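Local coordinates for NTF2-like Protein (Anabaena variabilis ATCC 29413, PDB 3DMC) that is of unknown function but has an NTF2-like, SnoaL-type fold and may bind a small ligand in the pocket of its curved sheet, at residues Y6-L11 against V83-T88; L34-E39 against D118-Y123; F43-G48 against E125-D130; V90-R95 against V109-D114. One frame throughout, in Å; residues are numbered along the deposited sequence. Where two conformers were deposited one is given.

Contact 1. Residues Y6-L11 against V83-T88; sequences YSDNTL and VTSNET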
loop_
_atom_site.group_PDB
_atom_site.type_symbol
_atom_site.label_atom_id
_atom_site.label_comp_id
_atom_site.label_asym_id
_atom_site.label_seq_id
_atom_site.Cartn_x
_atom_site.Cartn_y
_atom_site.Cartn_z
ATOM N N TYR A 6 5.061 -14.603 -19.818
ATOM C CA TYR A 6 3.988 -15.524 -19.465
ATOM C C TYR A 6 4.437 -16.451 -18.326
ATOM O O TYR A 6 3.609 -17.066 -17.657
ATOM C CB TYR A 6 3.432 -16.321 -20.677
ATOM C CG TYR A 6 4.457 -17.168 -21.372
ATOM C CD1 TYR A 6 4.821 -18.406 -20.867
ATOM C CD2 TYR A 6 5.056 -16.736 -22.541
ATOM C CE1 TYR A 6 5.784 -19.190 -21.494
ATOM C CE2 TYR A 6 6.013 -17.504 -23.184
ATOM C CZ TYR A 6 6.383 -18.739 -22.655
ATOM O OH TYR A 6 7.352 -19.505 -23.300
ATOM N N SER A 7 5.747 -16.542 -18.099
ATOM C CA SER A 7 6.320 -17.437 -17.060
ATOM C C SER A 7 6.308 -16.809 -15.673
ATOM O O SER A 7 6.765 -17.397 -14.710
ATOM C CB SER A 7 7.757 -17.848 -17.409
ATOM O OG SER A 7 8.598 -16.737 -17.624
ATOM N N ASP A 8 5.783 -15.595 -15.611
ATOM C CA ASP A 8 5.627 -14.851 -14.334
ATOM C C ASP A 8 4.468 -15.432 -13.478
ATOM O O ASP A 8 3.322 -14.990 -13.525
ATOM C CB ASP A 8 5.462 -13.355 -14.648
ATOM C CG ASP A 8 5.708 -12.460 -13.447
ATOM O OD1 ASP A 8 5.578 -12.957 -12.316
ATOM O OD2 ASP A 8 5.965 -11.250 -13.677
ATOM N N ASN A 9 4.806 -16.434 -12.681
ATOM C CA ASN A 9 3.835 -17.214 -11.912
ATOM C C ASN A 9 3.318 -16.359 -10.782
ATOM O O ASN A 9 2.161 -16.460 -10.367
ATOM C CB ASN A 9 4.523 -18.438 -11.291
ATOM C CG ASN A 9 3.623 -19.254 -10.404
ATOM O OD1 ASN A 9 2.733 -19.968 -10.888
ATOM N ND2 ASN A 9 3.895 -19.217 -9.084
ATOM N N THR A 10 4.194 -15.501 -10.297
ATOM C CA THR A 10 3.826 -14.617 -9.187
ATOM C C THR A 10 2.632 -13.732 -9.591
ATOM O O THR A 10 1.629 -13.653 -8.892
ATOM C CB THR A 10 5.059 -13.824 -8.658
ATOM O OG1 THR A 10 5.977 -14.762 -8.035
ATOM C CG2 THR A 10 4.644 -12.735 -7.678
ATOM N N LEU A 11 2.767 -13.088 -10.736
ATOM C CA LEU A 11 1.706 -12.233 -11.267
ATOM C C LEU A 11 0.457 -13.042 -11.576
ATOM O O LEU A 11 -0.662 -12.648 -11.231
ATOM C CB LEU A 11 2.142 -11.474 -12.517
ATOM C CG LEU A 11 2.655 -10.046 -12.385
ATOM C CD1 LEU A 11 2.921 -9.494 -13.770
ATOM C CD2 LEU A 11 1.617 -9.169 -11.645
ATOM N N VAL A 83 -0.833 -2.177 -10.395
ATOM C CA VAL A 83 -0.426 -3.509 -9.962
ATOM C C VAL A 83 1.075 -3.627 -10.147
ATOM O O VAL A 83 1.598 -3.592 -11.269
ATOM C CB VAL A 83 -1.132 -4.572 -10.804
ATOM C CG1 VAL A 83 -0.669 -5.959 -10.413
ATOM C CG2 VAL A 83 -2.657 -4.448 -10.613
ATOM N N THR A 84 1.762 -3.796 -9.031
ATOM C CA THR A 84 3.223 -3.887 -9.051
ATOM C C THR A 84 3.664 -5.207 -8.475
ATOM O O THR A 84 2.946 -5.819 -7.708
ATOM C CB THR A 84 3.855 -2.731 -8.223
ATOM O OG1 THR A 84 3.313 -2.752 -6.907
ATOM C CG2 THR A 84 3.621 -1.323 -8.877
ATOM N N SER A 85 4.847 -5.673 -8.890
ATOM C CA SER A 85 5.336 -6.955 -8.380
ATOM C C SER A 85 6.850 -7.035 -8.324
ATOM O O SER A 85 7.588 -6.183 -8.826
ATOM C CB SER A 85 4.770 -8.137 -9.198
ATOM O OG SER A 85 5.255 -8.212 -10.527
ATOM N N ASN A 86 7.247 -8.110 -7.693
ATOM C CA ASN A 86 8.659 -8.574 -7.692
ATOM C C ASN A 86 8.654 -10.101 -7.818
ATOM O O ASN A 86 7.691 -10.670 -8.334
ATOM C CB ASN A 86 9.453 -8.038 -6.493
ATOM C CG ASN A 86 8.942 -8.518 -5.135
ATOM O OD1 ASN A 86 8.360 -9.575 -5.017
ATOM N ND2 ASN A 86 9.229 -7.726 -4.067
ATOM N N GLU A 87 9.723 -10.761 -7.373
ATOM C CA GLU A 87 9.803 -12.222 -7.550
ATOM C C GLU A 87 8.695 -12.974 -6.797
ATOM O O GLU A 87 8.287 -14.041 -7.222
ATOM C CB GLU A 87 11.159 -12.772 -7.122
ATOM C CG GLU A 87 12.298 -12.339 -7.988
ATOM C CD GLU A 87 13.574 -13.089 -7.659
ATOM O OE1 GLU A 87 13.612 -13.733 -6.590
ATOM O OE2 GLU A 87 14.531 -13.039 -8.464
ATOM N N THR A 88 8.214 -12.390 -5.700
ATOM C CA THR A 88 7.287 -13.067 -4.792
ATOM C C THR A 88 6.029 -12.321 -4.337
ATOM O O THR A 88 5.094 -12.937 -3.913
ATOM C CB THR A 88 8.016 -13.603 -3.515
ATOM O OG1 THR A 88 8.450 -12.511 -2.713
ATOM C CG2 THR A 88 9.208 -14.436 -3.921
HETATM O O HOH W 1 5.874 -10.876 -10.503
#

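Contact 2. Residues L34-E39 against D118-Y123; sequences LDMLTE and DKICSY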
loop_
_atom_site.group_PDB
_atom_site.type_symbol
_atom_site.label_atom_id
_atom_site.label_comp_id
_atom_site.label_asym_id
_atom_site.label_seq_id
_atom_site.Cartn_x
_atom_site.Cartn_y
_atom_site.Cartn_z
ATOM N N LEU A 34 -10.156 -18.560 -0.225
ATOM C CA LEU A 34 -9.574 -19.317 0.885
ATOM C C LEU A 34 -8.829 -20.555 0.391
ATOM O O LEU A 34 -7.781 -20.934 0.911
ATOM C CB LEU A 34 -10.663 -19.750 1.880
ATOM C CG LEU A 34 -11.300 -18.657 2.727
ATOM C CD1 LEU A 34 -12.520 -19.187 3.459
ATOM C CD2 LEU A 34 -10.287 -18.063 3.718
ATOM N N ASP A 35 -9.386 -21.159 -0.645
ATOM C CA ASP A 35 -8.846 -22.407 -1.175
ATOM C C ASP A 35 -7.454 -22.161 -1.774
ATOM O O ASP A 35 -6.655 -23.086 -1.978
ATOM C CB ASP A 35 -9.785 -23.029 -2.215
ATOM C CG ASP A 35 -10.974 -23.743 -1.585
ATOM O OD1 ASP A 35 -11.017 -23.909 -0.352
ATOM O OD2 ASP A 35 -11.886 -24.149 -2.344
HETATM N N MSE A 36 -7.177 -20.897 -2.071
HETATM C CA MSE A 36 -5.907 -20.558 -2.699
HETATM C C MSE A 36 -4.866 -20.159 -1.688
HETATM O O MSE A 36 -3.744 -19.812 -2.060
HETATM C CB MSE A 36 -6.071 -19.424 -3.700
HETATM C CG MSE A 36 -6.408 -19.893 -5.082
HETATM SE SE MSE A 36 -6.355 -18.284 -6.069
HETATM C CE MSE A 36 -4.411 -18.128 -6.402
ATOM N N LEU A 37 -5.236 -20.210 -0.415
ATOM C CA LEU A 37 -4.314 -19.803 0.665
ATOM C C LEU A 37 -3.550 -20.998 1.239
ATOM O O LEU A 37 -4.095 -22.089 1.400
ATOM C CB LEU A 37 -5.077 -19.063 1.780
ATOM C CG LEU A 37 -6.059 -17.993 1.307
ATOM C CD1 LEU A 37 -6.733 -17.269 2.471
ATOM C CD2 LEU A 37 -5.313 -16.986 0.428
ATOM N N THR A 38 -2.280 -20.770 1.540
ATOM C CA THR A 38 -1.412 -21.785 2.146
ATOM C C THR A 38 -1.828 -22.050 3.595
ATOM O O THR A 38 -2.500 -21.249 4.243
ATOM C CB THR A 38 0.085 -21.387 2.110
ATOM O OG1 THR A 38 0.273 -20.215 2.897
ATOM C CG2 THR A 38 0.588 -21.197 0.709
ATOM N N GLU A 39 -1.423 -23.199 4.123
ATOM C CA GLU A 39 -1.833 -23.569 5.465
ATOM C C GLU A 39 -1.250 -22.630 6.521
ATOM O O GLU A 39 -1.807 -22.480 7.612
ATOM C CB GLU A 39 -1.440 -25.022 5.788
ATOM C CG GLU A 39 -2.118 -26.051 4.882
ATOM C CD GLU A 39 -3.636 -25.893 4.839
ATOM O OE1 GLU A 39 -4.282 -25.867 5.913
ATOM O OE2 GLU A 39 -4.190 -25.800 3.720
ATOM N N ASP A 118 1.439 -22.265 -6.352
ATOM C CA ASP A 118 0.132 -22.028 -6.958
ATOM C C ASP A 118 -0.792 -21.405 -5.935
ATOM O O ASP A 118 -1.995 -21.291 -6.140
ATOM C CB ASP A 118 -0.460 -23.303 -7.575
ATOM C CG ASP A 118 -0.720 -24.396 -6.564
ATOM O OD1 ASP A 118 -0.002 -24.464 -5.533
ATOM O OD2 ASP A 118 -1.635 -25.204 -6.812
ATOM N N LYS A 119 -0.182 -20.961 -4.839
ATOM C CA LYS A 119 -0.924 -20.343 -3.725
ATOM C C LYS A 119 -0.370 -19.002 -3.214
ATOM O O LYS A 119 0.721 -18.562 -3.573
ATOM C CB LYS A 119 -1.035 -21.330 -2.556
ATOM C CG LYS A 119 -1.944 -22.508 -2.878
ATOM C CD LYS A 119 -1.924 -23.595 -1.849
ATOM C CE LYS A 119 -2.752 -24.786 -2.323
ATOM N NZ LYS A 119 -2.758 -25.895 -1.327
ATOM N N ILE A 120 -1.170 -18.432 -2.320
ATOM C CA ILE A 120 -0.872 -17.164 -1.598
ATOM C C ILE A 120 -0.615 -17.464 -0.132
ATOM O O ILE A 120 -1.442 -18.123 0.538
ATOM C CB ILE A 120 -2.051 -16.157 -1.745
ATOM C CG1 ILE A 120 -2.199 -15.752 -3.225
ATOM C CG2 ILE A 120 -1.899 -14.938 -0.793
ATOM C CD1 ILE A 120 -3.558 -15.117 -3.573
ATOM N N CYS A 121 0.526 -16.967 0.368
ATOM C CA CYS A 121 0.989 -17.308 1.728
ATOM C C CYS A 121 0.877 -16.148 2.713
ATOM O O CYS A 121 0.933 -16.316 3.928
ATOM C CB CYS A 121 2.435 -17.852 1.705
ATOM S SG CYS A 121 3.666 -16.806 0.904
ATOM N N SER A 122 0.638 -14.952 2.200
ATOM C CA SER A 122 0.383 -13.835 3.121
ATOM C C SER A 122 -0.316 -12.677 2.420
ATOM O O SER A 122 -0.313 -12.569 1.196
ATOM C CB SER A 122 1.672 -13.337 3.756
ATOM O OG SER A 122 2.524 -12.799 2.764
ATOM N N TYR A 123 -0.885 -11.839 3.271
ATOM C CA TYR A 123 -1.740 -10.731 2.878
ATOM C C TYR A 123 -1.515 -9.560 3.814
ATOM O O TYR A 123 -1.426 -9.734 5.005
ATOM C CB TYR A 123 -3.188 -11.246 2.966
ATOM C CG TYR A 123 -4.334 -10.267 2.861
ATOM C CD1 TYR A 123 -4.616 -9.341 3.874
ATOM C CD2 TYR A 123 -5.182 -10.318 1.781
ATOM C CE1 TYR A 123 -5.721 -8.482 3.790
ATOM C CE2 TYR A 123 -6.266 -9.471 1.678
ATOM C CZ TYR A 123 -6.555 -8.575 2.689
ATOM O OH TYR A 123 -7.646 -7.751 2.527
HETATM O O HOH W 2 -3.523 -24.707 1.526
#

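Contact 3. Residues F43-G48 against E125-D130; sequences FWFPMG and EYFGSD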
loop_
_atom_site.group_PDB
_atom_site.type_symbol
_atom_site.label_atom_id
_atom_site.label_comp_id
_atom_site.label_asym_id
_atom_site.label_seq_id
_atom_site.Cartn_x
_atom_site.Cartn_y
_atom_site.Cartn_z
ATOM N N PHE A 43 -2.045 -12.808 7.712
ATOM C CA PHE A 43 -2.579 -11.549 7.151
ATOM C C PHE A 43 -2.439 -10.465 8.184
ATOM O O PHE A 43 -2.602 -10.686 9.380
ATOM C CB PHE A 43 -4.026 -11.651 6.645
ATOM C CG PHE A 43 -5.061 -12.028 7.700
ATOM C CD1 PHE A 43 -5.198 -13.342 8.132
ATOM C CD2 PHE A 43 -5.921 -11.096 8.222
ATOM C CE1 PHE A 43 -6.155 -13.679 9.076
ATOM C CE2 PHE A 43 -6.863 -11.438 9.172
ATOM C CZ PHE A 43 -6.974 -12.740 9.586
ATOM N N TRP A 44 -2.117 -9.287 7.689
ATOM C CA TRP A 44 -1.954 -8.096 8.542
ATOM C C TRP A 44 -3.049 -7.078 8.183
ATOM O O TRP A 44 -3.298 -6.802 7.011
ATOM C CB TRP A 44 -0.577 -7.459 8.297
ATOM C CG TRP A 44 0.274 -7.243 9.492
ATOM C CD1 TRP A 44 1.306 -8.034 9.908
ATOM C CD2 TRP A 44 0.213 -6.148 10.417
ATOM N NE1 TRP A 44 1.866 -7.515 11.034
ATOM C CE2 TRP A 44 1.218 -6.359 11.376
ATOM C CE3 TRP A 44 -0.610 -5.034 10.546
ATOM C CZ2 TRP A 44 1.436 -5.483 12.440
ATOM C CZ3 TRP A 44 -0.386 -4.151 11.612
ATOM C CH2 TRP A 44 0.622 -4.401 12.553
ATOM N N PHE A 45 -3.677 -6.525 9.210
ATOM C CA PHE A 45 -4.763 -5.559 9.048
ATOM C C PHE A 45 -4.583 -4.370 10.030
ATOM O O PHE A 45 -4.026 -4.512 11.090
ATOM C CB PHE A 45 -6.105 -6.295 9.201
ATOM C CG PHE A 45 -7.317 -5.463 8.898
ATOM C CD1 PHE A 45 -7.786 -5.339 7.601
ATOM C CD2 PHE A 45 -8.012 -4.828 9.922
ATOM C CE1 PHE A 45 -8.924 -4.585 7.328
ATOM C CE2 PHE A 45 -9.138 -4.073 9.651
ATOM C CZ PHE A 45 -9.596 -3.954 8.359
ATOM N N PRO A 46 -5.022 -3.160 9.638
ATOM C CA PRO A 46 -4.539 -2.016 10.400
ATOM C C PRO A 46 -5.127 -1.766 11.763
ATOM O O PRO A 46 -4.465 -1.170 12.606
ATOM C CB PRO A 46 -4.866 -0.823 9.478
ATOM C CG PRO A 46 -4.963 -1.431 8.113
ATOM C CD PRO A 46 -5.582 -2.760 8.338
HETATM N N MSE A 47 -6.366 -2.194 11.960
HETATM C CA MSE A 47 -7.120 -1.819 13.164
HETATM C C MSE A 47 -8.212 -2.789 13.537
HETATM O O MSE A 47 -8.651 -3.631 12.762
HETATM C CB MSE A 47 -7.727 -0.402 13.022
HETATM C CG MSE A 47 -8.836 -0.284 12.024
HETATM SE SE MSE A 47 -9.530 1.574 11.942
HETATM C CE MSE A 47 -11.343 1.372 12.621
ATOM N N GLY A 48 -8.646 -2.603 14.762
ATOM C CA GLY A 48 -9.812 -3.255 15.305
ATOM C C GLY A 48 -9.490 -4.640 15.759
ATOM O O GLY A 48 -8.357 -4.932 16.122
ATOM N N GLU A 125 -3.012 -5.465 4.205
ATOM C CA GLU A 125 -3.935 -4.401 3.817
ATOM C C GLU A 125 -3.573 -3.047 4.402
ATOM O O GLU A 125 -3.253 -2.898 5.591
ATOM C CB GLU A 125 -5.385 -4.777 4.165
ATOM C CG GLU A 125 -6.362 -3.711 3.658
ATOM C CD GLU A 125 -7.829 -4.083 3.719
ATOM O OE1 GLU A 125 -8.171 -5.284 3.744
ATOM O OE2 GLU A 125 -8.646 -3.129 3.722
ATOM N N TYR A 126 -3.626 -2.053 3.510
ATOM C CA TYR A 126 -3.324 -0.647 3.844
ATOM C C TYR A 126 -4.468 0.266 3.371
ATOM O O TYR A 126 -5.028 0.057 2.284
ATOM C CB TYR A 126 -2.036 -0.184 3.153
ATOM C CG TYR A 126 -0.794 -1.026 3.374
ATOM C CD1 TYR A 126 -0.569 -2.218 2.655
ATOM C CD2 TYR A 126 0.179 -0.629 4.301
ATOM C CE1 TYR A 126 0.589 -2.956 2.831
ATOM C CE2 TYR A 126 1.347 -1.403 4.507
ATOM C CZ TYR A 126 1.532 -2.580 3.766
ATOM O OH TYR A 126 2.687 -3.329 3.954
ATOM N N PHE A 127 -4.806 1.259 4.192
ATOM C CA PHE A 127 -5.889 2.232 3.897
ATOM C C PHE A 127 -5.290 3.504 3.291
ATOM O O PHE A 127 -4.357 4.073 3.859
ATOM C CB PHE A 127 -6.642 2.670 5.182
ATOM C CG PHE A 127 -7.261 1.551 6.003
ATOM C CD1 PHE A 127 -7.559 0.325 5.442
ATOM C CD2 PHE A 127 -7.623 1.780 7.318
ATOM C CE1 PHE A 127 -8.179 -0.697 6.211
ATOM C CE2 PHE A 127 -8.240 0.794 8.089
ATOM C CZ PHE A 127 -8.516 -0.446 7.540
ATOM N N GLY A 128 -5.874 3.975 2.177
ATOM C CA GLY A 128 -5.387 5.147 1.446
ATOM C C GLY A 128 -6.291 6.358 1.475
ATOM O O GLY A 128 -5.925 7.405 0.972
ATOM N N SER A 129 -7.493 6.197 2.029
ATOM C CA SER A 129 -8.403 7.316 2.232
ATOM C C SER A 129 -9.115 7.198 3.586
ATOM O O SER A 129 -8.678 6.465 4.490
ATOM C CB SER A 129 -9.398 7.411 1.068
ATOM O OG SER A 129 -10.111 8.654 1.019
ATOM N N ASP A 130 -10.270 7.835 3.667
ATOM C CA ASP A 130 -10.987 8.066 4.936
ATOM C C ASP A 130 -12.327 7.341 5.023
ATOM O O ASP A 130 -13.112 7.572 5.931
ATOM C CB ASP A 130 -11.222 9.551 5.194
ATOM C CG ASP A 130 -12.091 10.197 4.165
ATOM O OD1 ASP A 130 -12.556 9.480 3.249
ATOM O OD2 ASP A 130 -12.307 11.427 4.298
#

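Contact 4. Residues V90-R95 against V109-D114; sequences VVFEFR and VAVSFD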
loop_
_atom_site.group_PDB
_atom_site.type_symbol
_atom_site.label_atom_id
_atom_site.label_comp_id
_atom_site.label_asym_id
_atom_site.label_seq_id
_atom_site.Cartn_x
_atom_site.Cartn_y
_atom_site.Cartn_z
ATOM N N VAL A 90 2.983 -9.218 -4.908
ATOM C CA VAL A 90 2.188 -8.366 -5.814
ATOM C C VAL A 90 1.334 -7.439 -4.985
ATOM O O VAL A 90 0.724 -7.848 -3.970
ATOM C CB VAL A 90 1.271 -9.180 -6.740
ATOM C CG1 VAL A 90 0.672 -8.257 -7.752
ATOM C CG2 VAL A 90 2.077 -10.320 -7.442
ATOM N N VAL A 91 1.307 -6.179 -5.398
ATOM C CA VAL A 91 0.463 -5.179 -4.717
ATOM C C VAL A 91 -0.521 -4.638 -5.724
ATOM O O VAL A 91 -0.172 -4.327 -6.869
ATOM C CB VAL A 91 1.271 -3.962 -4.158
ATOM C CG1 VAL A 91 0.359 -2.922 -3.454
ATOM C CG2 VAL A 91 2.386 -4.392 -3.200
ATOM N N PHE A 92 -1.754 -4.586 -5.253
ATOM C CA PHE A 92 -2.911 -4.070 -5.970
ATOM C C PHE A 92 -3.352 -2.789 -5.277
ATOM O O PHE A 92 -3.752 -2.815 -4.132
ATOM C CB PHE A 92 -4.038 -5.111 -5.912
ATOM C CG PHE A 92 -3.707 -6.393 -6.605
ATOM C CD1 PHE A 92 -3.034 -7.433 -5.906
ATOM C CD2 PHE A 92 -4.060 -6.600 -7.933
ATOM C CE1 PHE A 92 -2.721 -8.602 -6.540
ATOM C CE2 PHE A 92 -3.745 -7.789 -8.559
ATOM C CZ PHE A 92 -3.074 -8.777 -7.869
ATOM N N GLU A 93 -3.295 -1.683 -6.013
ATOM C CA GLU A 93 -3.778 -0.406 -5.542
ATOM C C GLU A 93 -5.101 -0.173 -6.256
ATOM O O GLU A 93 -5.158 -0.064 -7.507
ATOM C CB GLU A 93 -2.816 0.735 -5.863
ATOM C CG GLU A 93 -1.489 0.697 -5.138
ATOM C CD GLU A 93 -0.585 1.832 -5.569
ATOM O OE1 GLU A 93 -1.034 3.010 -5.430
ATOM O OE2 GLU A 93 0.544 1.539 -6.037
ATOM N N PHE A 94 -6.143 -0.077 -5.445
ATOM C CA PHE A 94 -7.519 -0.001 -5.961
ATOM C C PHE A 94 -8.436 0.987 -5.214
ATOM O O PHE A 94 -8.104 1.519 -4.145
ATOM C CB PHE A 94 -8.152 -1.399 -6.095
ATOM C CG PHE A 94 -8.405 -2.096 -4.781
ATOM C CD1 PHE A 94 -7.452 -2.925 -4.200
ATOM C CD2 PHE A 94 -9.616 -1.932 -4.125
ATOM C CE1 PHE A 94 -7.708 -3.554 -3.000
ATOM C CE2 PHE A 94 -9.864 -2.552 -2.930
ATOM C CZ PHE A 94 -8.911 -3.369 -2.358
ATOM N N ARG A 95 -9.591 1.231 -5.830
ATOM C CA ARG A 95 -10.648 2.099 -5.257
ATOM C C ARG A 95 -11.884 1.247 -5.128
ATOM O O ARG A 95 -12.181 0.445 -6.034
ATOM C CB ARG A 95 -10.918 3.337 -6.158
ATOM C CG ARG A 95 -9.756 4.338 -6.254
ATOM C CD ARG A 95 -9.852 5.320 -7.415
ATOM N NE ARG A 95 -11.134 6.043 -7.330
ATOM C CZ ARG A 95 -12.209 5.763 -8.076
ATOM N NH1 ARG A 95 -12.167 4.791 -8.982
ATOM N NH2 ARG A 95 -13.338 6.461 -7.918
ATOM N N VAL A 109 -7.407 1.597 -1.293
ATOM C CA VAL A 109 -6.804 0.459 -0.610
ATOM C C VAL A 109 -5.621 -0.054 -1.386
ATOM O O VAL A 109 -5.591 -0.042 -2.600
ATOM C CB VAL A 109 -7.818 -0.694 -0.423
ATOM C CG1 VAL A 109 -7.251 -1.778 0.531
ATOM C CG2 VAL A 109 -9.174 -0.164 0.080
ATOM N N ALA A 110 -4.638 -0.534 -0.641
ATOM C CA ALA A 110 -3.598 -1.342 -1.219
ATOM C C ALA A 110 -3.586 -2.673 -0.488
ATOM O O ALA A 110 -3.520 -2.732 0.716
ATOM C CB ALA A 110 -2.240 -0.669 -1.116
ATOM N N VAL A 111 -3.715 -3.743 -1.247
ATOM C CA VAL A 111 -3.492 -5.074 -0.696
ATOM C C VAL A 111 -2.315 -5.723 -1.399
ATOM O O VAL A 111 -2.185 -5.706 -2.626
ATOM C CB VAL A 111 -4.730 -5.998 -0.741
ATOM C CG1 VAL A 111 -5.934 -5.334 -0.021
ATOM C CG2 VAL A 111 -5.067 -6.431 -2.175
ATOM N N SER A 112 -1.479 -6.308 -0.561
ATOM C CA SER A 112 -0.230 -6.918 -0.945
ATOM C C SER A 112 -0.316 -8.420 -0.658
ATOM O O SER A 112 -0.720 -8.811 0.427
ATOM C CB SER A 112 0.905 -6.272 -0.132
ATOM O OG SER A 112 2.165 -6.782 -0.497
ATOM N N PHE A 113 -0.032 -9.225 -1.673
ATOM C CA PHE A 113 0.034 -10.695 -1.500
ATOM C C PHE A 113 1.480 -11.181 -1.674
ATOM O O PHE A 113 2.206 -10.698 -2.565
ATOM C CB PHE A 113 -0.773 -11.450 -2.608
ATOM C CG PHE A 113 -2.244 -11.109 -2.704
ATOM C CD1 PHE A 113 -2.951 -10.628 -1.644
ATOM C CD2 PHE A 113 -2.950 -11.397 -3.879
ATOM C CE1 PHE A 113 -4.311 -10.345 -1.739
ATOM C CE2 PHE A 113 -4.288 -11.128 -3.972
ATOM C CZ PHE A 113 -4.985 -10.614 -2.889
ATOM N N ASP A 114 1.868 -12.204 -0.909
ATOM C CA ASP A 114 3.024 -13.034 -1.280
ATOM C C ASP A 114 2.508 -14.309 -1.908
ATOM O O ASP A 114 1.527 -14.898 -1.435
ATOM C CB ASP A 114 3.872 -13.407 -0.068
ATOM C CG ASP A 114 4.766 -12.295 0.382
ATOM O OD1 ASP A 114 4.615 -11.153 -0.075
ATOM O OD2 ASP A 114 5.677 -12.576 1.184
#

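Contact 1. Residues Y6-L11 against V83-T88
Thr10 and Leu11, in the first turn of helix 9-27, pass the end of strand 75-85 and the turn after it, with CA of Thr10 5.8 Å from CA of Thr88 and CA of Leu11 7.0 Å from CA of Ser85. Thr10 faces the turn. Its OG1 donates to Glu87 O at 2.6 Å, approaching from above the carbonyl plane, 42° out of it. CG2, anti to the backbone N, packs 3.6 Å from Thr88 C. Leu11 meets the end of the strand, its CG 3.7 Å from Ser85 OG and its CD2 4.1 Å from Val83 CG1. One water joins the two sides through three bonds: it donates to Asp8 OD1 at 2.8 Å and to Asn86 O, and accepts from Ser85 OG. Asp8 OD1 also takes the N-H of Leu11, which makes Asp8 the N-cap; OD2 is bound by Thr4 OG1 and by Met2 N of the second subunit, while Ser85 OG is also hydrogen-bonded to Gly1 N of that subunit. Asn86 OD1 accepts from Thr88 N and from Thr89 N. The arrangement is thus an N-capped helix start fastened to an Asx turn between two antiparallel strands, where the N-terminal helix of the NTF2-like fold lies against its sheet.

Contact 2. Residues L34-E39 against D118-Y123
Leu37 and Ile120 form a single parallel beta bridge, fixed by Ile120 N to Met36 O at 2.9 Å and Thr38 N to Ile120 O at 3.0 Å, although the touching parts diverge by 62°; a type I turn from Leu34 to Leu37 leads into it. Leu37 CD2 rests 4.0 Å from Ile120 CB on one face of the sheet. The selenomethionine side chain of Met36 bends at its third torsion (chi3 82°), which places CE 4.2 Å from Ile120 CD1, and the same side chain also touches Val13, Gln16 and Phe20 of helix 9-27. Thr38 lies beside the strand, with both branches in use: CG2 is 3.6 Å from Lys119 CB, and OG1, between the backbone N and carbonyl carbon, lies 3.2 Å from Cys121 CA while hydrogen-bonding Asp40 OD1. An alanine here would probably leave Asp40 OD1 without that hydroxyl and open a gap beside Lys119 CB. Lys119 runs extended beyond CG, past Met36 O. Its NZ stands 5.2 Å from Glu39 OE2, too far for direct contact. One water accepts from NZ and donates to both Glu39 OE2 and Leu37 O, an oxygen that Lys57 NZ also reaches. The chemistry implies a backbone-held, apolar joint with a water at its outer edge that links two opposite charges indirectly and would probably soften the cost of holding them apart.

Contact 3. Residues F43-G48 against E125-D130
Glu125 N donates to Trp44 O at 3.1 Å, the one hydrogen bond across the pair, and it is nearly straight, 163° at the hydrogen. Phe45 and Glu125 lie alongside each other and point the same way, both with CG anti to the backbone N. The carboxylate comes to the edge of the Phe45 ring, Glu125 OE1 3.7 Å from Phe45 CE1, and its plane stands 85° from the ring; OE1 is also hydrogen-bonded to Tyr123 OH. Strands 41-45 and 119-127 run parallel here, neighbours in the curved mixed sheet of the NTF2-like fold, and an acetate ion lies about 3 Å from the Glu125 side chain, probably from the crystallisation liquor, though it may mark a pocket. Further along, the edge of the Phe127 ring is turned to the face of Phe45 in an offset edge-to-face pair, planes at 78° and centroids 5.6 Å apart. Pro46 CG stands over the centre of the Phe127 ring, 3.8 Å from its centroid, a CH-pi contact. An alanine in place of Phe127 would probably leave Pro46 CG and Phe45 CZ facing a gap. Met47 CG comes to 4.1 Å from Phe127 CE2, at the ring edge.

Contact 4. Residues V90-R95 against V109-D114
Phe94 and Val109 make the tight end of this antiparallel ladder. Phe94 CG takes the position between the backbone N and carbonyl carbon (chi1 68°), and the ring lies alongside Val109, whose CB is over one face, offset toward the rim and 3.5 Å from Phe94 CZ. Val111 CG1 comes to the ring edge, 3.9 Å from Phe94 CE1. Farther along the same face, Phe92 and Phe113 meet obliquely, Phe92 CE1 to Phe113 CD2 at 3.9 Å. Three hydrogen-bonded pairs, Val90 with Phe113, Phe92 with Val111 and Phe94 with Val109, give six bonds; those from Phe92 N to Val111 O and from Phe94 N to Val109 O are nearly straight, both 176°. The other face has smaller side chains and fewer close contacts across the pair, the closest being Val91 CG2 to Ser112 OG at 3.6 Å, while Val91 CG1 and Ala110 CB stand 4.2 Å apart. It is not open to solvent, because the second subunit packs there, with Glu93 bound by Tyr126 and Arg124 of that subunit and Ser112 by its Glu93. Only Arg95 and Asp114, at the segment ends, are partly exposed. The hairpin lies between strands 75-85 and 119-127, while helix 9-27 covers the aromatic face, with Ala14 touching Val90 and Phe92, and Phe18 stacking on Phe92.

Overall arrangement
All four contacts reach one mixed sheet. Contact 4 is central: its centre is about 11 Å from that of contact 3, about 13 Å from that of contact 1 and about 15 Å from that of contact 2. Probable hydrogen bonds join it to contact 1 (Val91 N to Thr84 O, 2.9 Å), contact 2 (Cys121 N to Asp114 O, 2.9 Å) and contact 3 (Tyr126 N to Ala110 O, 2.9 Å). Contacts 2 and 3 share strand 119-127, yet their centres lie about 19 Å apart. Acetate, probably from the crystallisation liquor, lies about 3 Å from the Glu125 side chain and about 4 Å from that of Val109, two side chains that touch each other, and may mark a pocket beside them. Contacts 1, 3 and 4 all touch the second subunit.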